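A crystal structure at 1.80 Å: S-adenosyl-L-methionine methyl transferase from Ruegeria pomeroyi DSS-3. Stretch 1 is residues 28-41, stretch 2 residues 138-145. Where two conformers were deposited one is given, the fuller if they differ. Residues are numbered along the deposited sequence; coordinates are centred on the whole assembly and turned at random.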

# COMPACT_ATOMS: atom_id res chain seq x y z
N ALA A 28 -6.49 4.01 11.71
CA ALA A 28 -7.51 4.00 12.79
C ALA A 28 -6.84 3.76 14.16
O ALA A 28 -7.09 4.50 15.12
CB ALA A 28 -8.61 2.91 12.50
N CYS A 29 -5.96 2.78 14.21
CA CYS A 29 -5.27 2.40 15.46
C CYS A 29 -4.32 3.48 15.94
O CYS A 29 -4.28 3.80 17.12
CB CYS A 29 -4.57 1.06 15.31
SG CYS A 29 -5.73 -0.32 15.24
N LEU A 30 -3.55 4.06 15.02
CA LEU A 30 -2.63 5.14 15.42
C LEU A 30 -3.33 6.39 15.90
O LEU A 30 -2.93 6.98 16.90
CB LEU A 30 -1.64 5.50 14.32
CG LEU A 30 -0.61 4.39 14.09
CD1 LEU A 30 0.25 4.70 12.85
CD2 LEU A 30 0.29 4.16 15.31
N GLU A 31 -4.39 6.82 15.20
CA GLU A 31 -5.12 8.00 15.64
C GLU A 31 -5.75 7.77 17.02
O GLU A 31 -5.66 8.63 17.91
CB GLU A 31 -6.14 8.43 14.58
CG GLU A 31 -5.45 9.07 13.34
CD GLU A 31 -6.38 9.52 12.26
OE1 GLU A 31 -7.59 9.64 12.52
OE2 GLU A 31 -5.93 9.73 11.11
N HIS A 32 -6.29 6.58 17.22
CA HIS A 32 -6.84 6.19 18.51
C HIS A 32 -5.74 6.19 19.58
O HIS A 32 -5.92 6.77 20.65
CB HIS A 32 -7.50 4.81 18.40
CG HIS A 32 -8.04 4.28 19.69
ND1 HIS A 32 -9.06 4.89 20.39
CD2 HIS A 32 -7.70 3.18 20.41
CE1 HIS A 32 -9.32 4.20 21.49
NE2 HIS A 32 -8.52 3.14 21.51
N ALA A 33 -4.61 5.55 19.27
CA ALA A 33 -3.50 5.41 20.22
C ALA A 33 -2.90 6.77 20.61
O ALA A 33 -2.60 7.00 21.79
CB ALA A 33 -2.43 4.45 19.71
N ILE A 34 -2.78 7.69 19.64
CA ILE A 34 -2.29 9.04 19.92
C ILE A 34 -3.24 9.74 20.91
O ILE A 34 -2.80 10.32 21.93
CB ILE A 34 -2.11 9.90 18.61
CG1 ILE A 34 -0.96 9.35 17.76
CG2 ILE A 34 -1.93 11.42 18.97
CD1 ILE A 34 -0.99 9.82 16.27
N ALA A 35 -4.53 9.68 20.65
CA ALA A 35 -5.52 10.30 21.54
C ALA A 35 -5.48 9.72 22.95
O ALA A 35 -5.53 10.46 23.96
CB ALA A 35 -6.94 10.14 20.94
N GLN A 36 -5.38 8.40 23.01
CA GLN A 36 -5.36 7.65 24.26
C GLN A 36 -4.09 7.87 25.07
O GLN A 36 -4.08 7.55 26.26
CB GLN A 36 -5.50 6.16 23.99
CG GLN A 36 -6.88 5.76 23.55
CD GLN A 36 -7.85 5.76 24.71
OE1 GLN A 36 -7.58 5.12 25.74
NE2 GLN A 36 -8.95 6.49 24.57
N THR A 37 -3.06 8.42 24.44
CA THR A 37 -1.78 8.71 25.12
C THR A 37 -1.43 10.20 25.19
O THR A 37 -0.28 10.55 25.50
CB THR A 37 -0.61 7.92 24.48
OG1 THR A 37 -0.51 8.23 23.09
CG2 THR A 37 -0.82 6.39 24.68
N ALA A 38 -2.40 11.06 24.90
CA ALA A 38 -2.17 12.50 24.80
C ALA A 38 -1.78 13.11 26.18
O ALA A 38 -1.18 14.19 26.24
CB ALA A 38 -3.42 13.20 24.24
N GLY A 39 -2.10 12.44 27.28
CA GLY A 39 -1.64 12.93 28.59
C GLY A 39 -0.20 12.54 28.97
O GLY A 39 0.28 12.86 30.07
N LEU A 40 0.49 11.82 28.07
CA LEU A 40 1.88 11.41 28.30
C LEU A 40 2.80 12.30 27.45
O LEU A 40 2.39 12.76 26.38
CB LEU A 40 2.08 9.94 27.91
CG LEU A 40 1.19 8.93 28.64
CD1 LEU A 40 1.47 7.49 28.14
CD2 LEU A 40 1.35 9.03 30.19
N SER A 41 4.01 12.57 27.92
CA SER A 41 4.90 13.47 27.20
C SER A 41 6.14 12.79 26.64
O SER A 41 6.91 13.43 25.94
CB SER A 41 5.30 14.66 28.06
OG SER A 41 6.05 14.23 29.15
N ALA A 138 6.28 3.59 29.00
CA ALA A 138 5.82 4.23 30.24
C ALA A 138 4.49 3.65 30.68
O ALA A 138 3.75 3.07 29.89
CB ALA A 138 5.72 5.75 30.05
N GLN A 139 4.17 3.83 31.95
CA GLN A 139 2.82 3.50 32.41
C GLN A 139 1.81 4.29 31.62
O GLN A 139 1.96 5.52 31.43
CB GLN A 139 2.68 3.78 33.92
CG GLN A 139 3.50 2.87 34.78
CD GLN A 139 3.34 3.16 36.28
OE1 GLN A 139 2.23 3.31 36.78
NE2 GLN A 139 4.46 3.20 36.98
N GLY A 140 0.79 3.58 31.12
CA GLY A 140 -0.21 4.13 30.24
C GLY A 140 0.16 4.14 28.76
O GLY A 140 -0.67 4.47 27.92
N GLY A 141 1.40 3.80 28.45
CA GLY A 141 1.86 3.74 27.07
C GLY A 141 1.19 2.66 26.26
O GLY A 141 0.79 1.62 26.80
N LEU A 142 1.08 2.90 24.96
CA LEU A 142 0.46 1.94 24.06
C LEU A 142 1.47 1.43 23.02
O LEU A 142 2.47 2.14 22.69
CB LEU A 142 -0.74 2.58 23.36
CG LEU A 142 -1.90 3.04 24.25
CD1 LEU A 142 -3.00 3.66 23.39
CD2 LEU A 142 -2.47 1.88 25.06
N MSE A 143 1.22 0.20 22.55
CA MSE A 143 2.02 -0.45 21.52
C MSE A 143 1.06 -0.86 20.41
O MSE A 143 0.07 -1.55 20.66
CB MSE A 143 2.82 -1.63 22.12
CG MSE A 143 4.00 -2.07 21.29
SE MSE A 143 3.45 -3.19 19.82
CE MSE A 143 4.92 -2.71 18.67
N VAL A 144 1.30 -0.38 19.19
CA VAL A 144 0.46 -0.72 18.03
C VAL A 144 1.35 -1.45 17.01
O VAL A 144 2.44 -0.97 16.67
CB VAL A 144 -0.14 0.52 17.37
CG1 VAL A 144 -0.92 0.18 16.09
CG2 VAL A 144 -1.01 1.29 18.38
N SER A 145 0.89 -2.61 16.57
CA SER A 145 1.67 -3.42 15.65
C SER A 145 0.81 -4.01 14.54
O SER A 145 -0.34 -4.28 14.73
CB SER A 145 2.31 -4.60 16.40
OG SER A 145 3.26 -5.29 15.55
O HOH W 1 -3.33 5.15 27.96

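How do the two backbones lie against each other? The helix of stretch 1, which begins earlier in the chain, packs along the strand that reaches Ser145, with the two N-to-C directions almost antiparallel at 171° and the axes 8.7 Å apart at their closest. The register steps along both elements in opposite senses: Cys29 CA lies 7.0 Å from Val144 CA, Ala33 CA 6.5 Å from Leu142 CA, and Thr37 CA 6.5 Å from Gly141 CA. Between the first two pairs, four residues along the helix bring the same face round again, while two along the strand do the same for its side chains; the pair of Thr37 and Gly141 breaks the two-residue step. Leu142 and Val144 point toward the helix, and Met143, present as selenomethionine, points away.

Which side chains fill the space between helix and strand? Val144 and Leu142 have the most surface covered by the other stretch, and Ala33 and Cys29 are among the residues they meet. Ala33 is the meeting point: its CB lies 3.7 Å from Val144 CG2 and 3.8 Å from Leu142 CD1, so one methyl touches both strand side chains. Cys29 CB packs 3.8 Å from Val144 CG1, while Leu30 points sideways from the helix but brings its end round, with CD2 4.2 Å from Val144 CB. Farther along, the CB of Gln36 approaches Leu142 CD1 at 3.6 Å, a contact made by the aliphatic base of a polar side chain. These are van der Waals contacts that keep apolar surface out of water.

How does the packing continue past the helix? Thr37 divides its chemistry between its two branches. Its OG1 donates a hydrogen bond of 2.8 Å to Ala33 O, back into the helix, while its CG2 faces the strand, 3.5 Å from Leu142 CG and 3.8 Å from Gly140 O. A type I turn from Thr37 to Leu40, closed by Leu40 N to Thr37 O at 3.0 Å, then carries Leu40 over the type II turn from Ala138 to Gly141, which is closed by Gly141 N to Ala138 O at 2.9 Å. Leu40 CD1 rests 3.7 Å from both Gly140 C and Gly141 N, and Leu40 CD2 lies 3.8 Å from Gln139 O, so the leucine packs on turn backbone. Gly140 has phi and psi of 85° and -8°, where a CB would be jammed against the preceding carbonyl oxygen; at Gly141 a CB would come within 2.9 Å of Ala138 O.

Does any polar link join the stretches? No direct hydrogen bond crosses between them, but a water does. Water 1 donates to Gln36 O at 3.0 Å from its own O, and to Gly140 O at 2.7 Å. Two carbonyl oxygens cannot bond to each other, since both are acceptors; a water with two protons to give can satisfy both and link Gln36 to the turn.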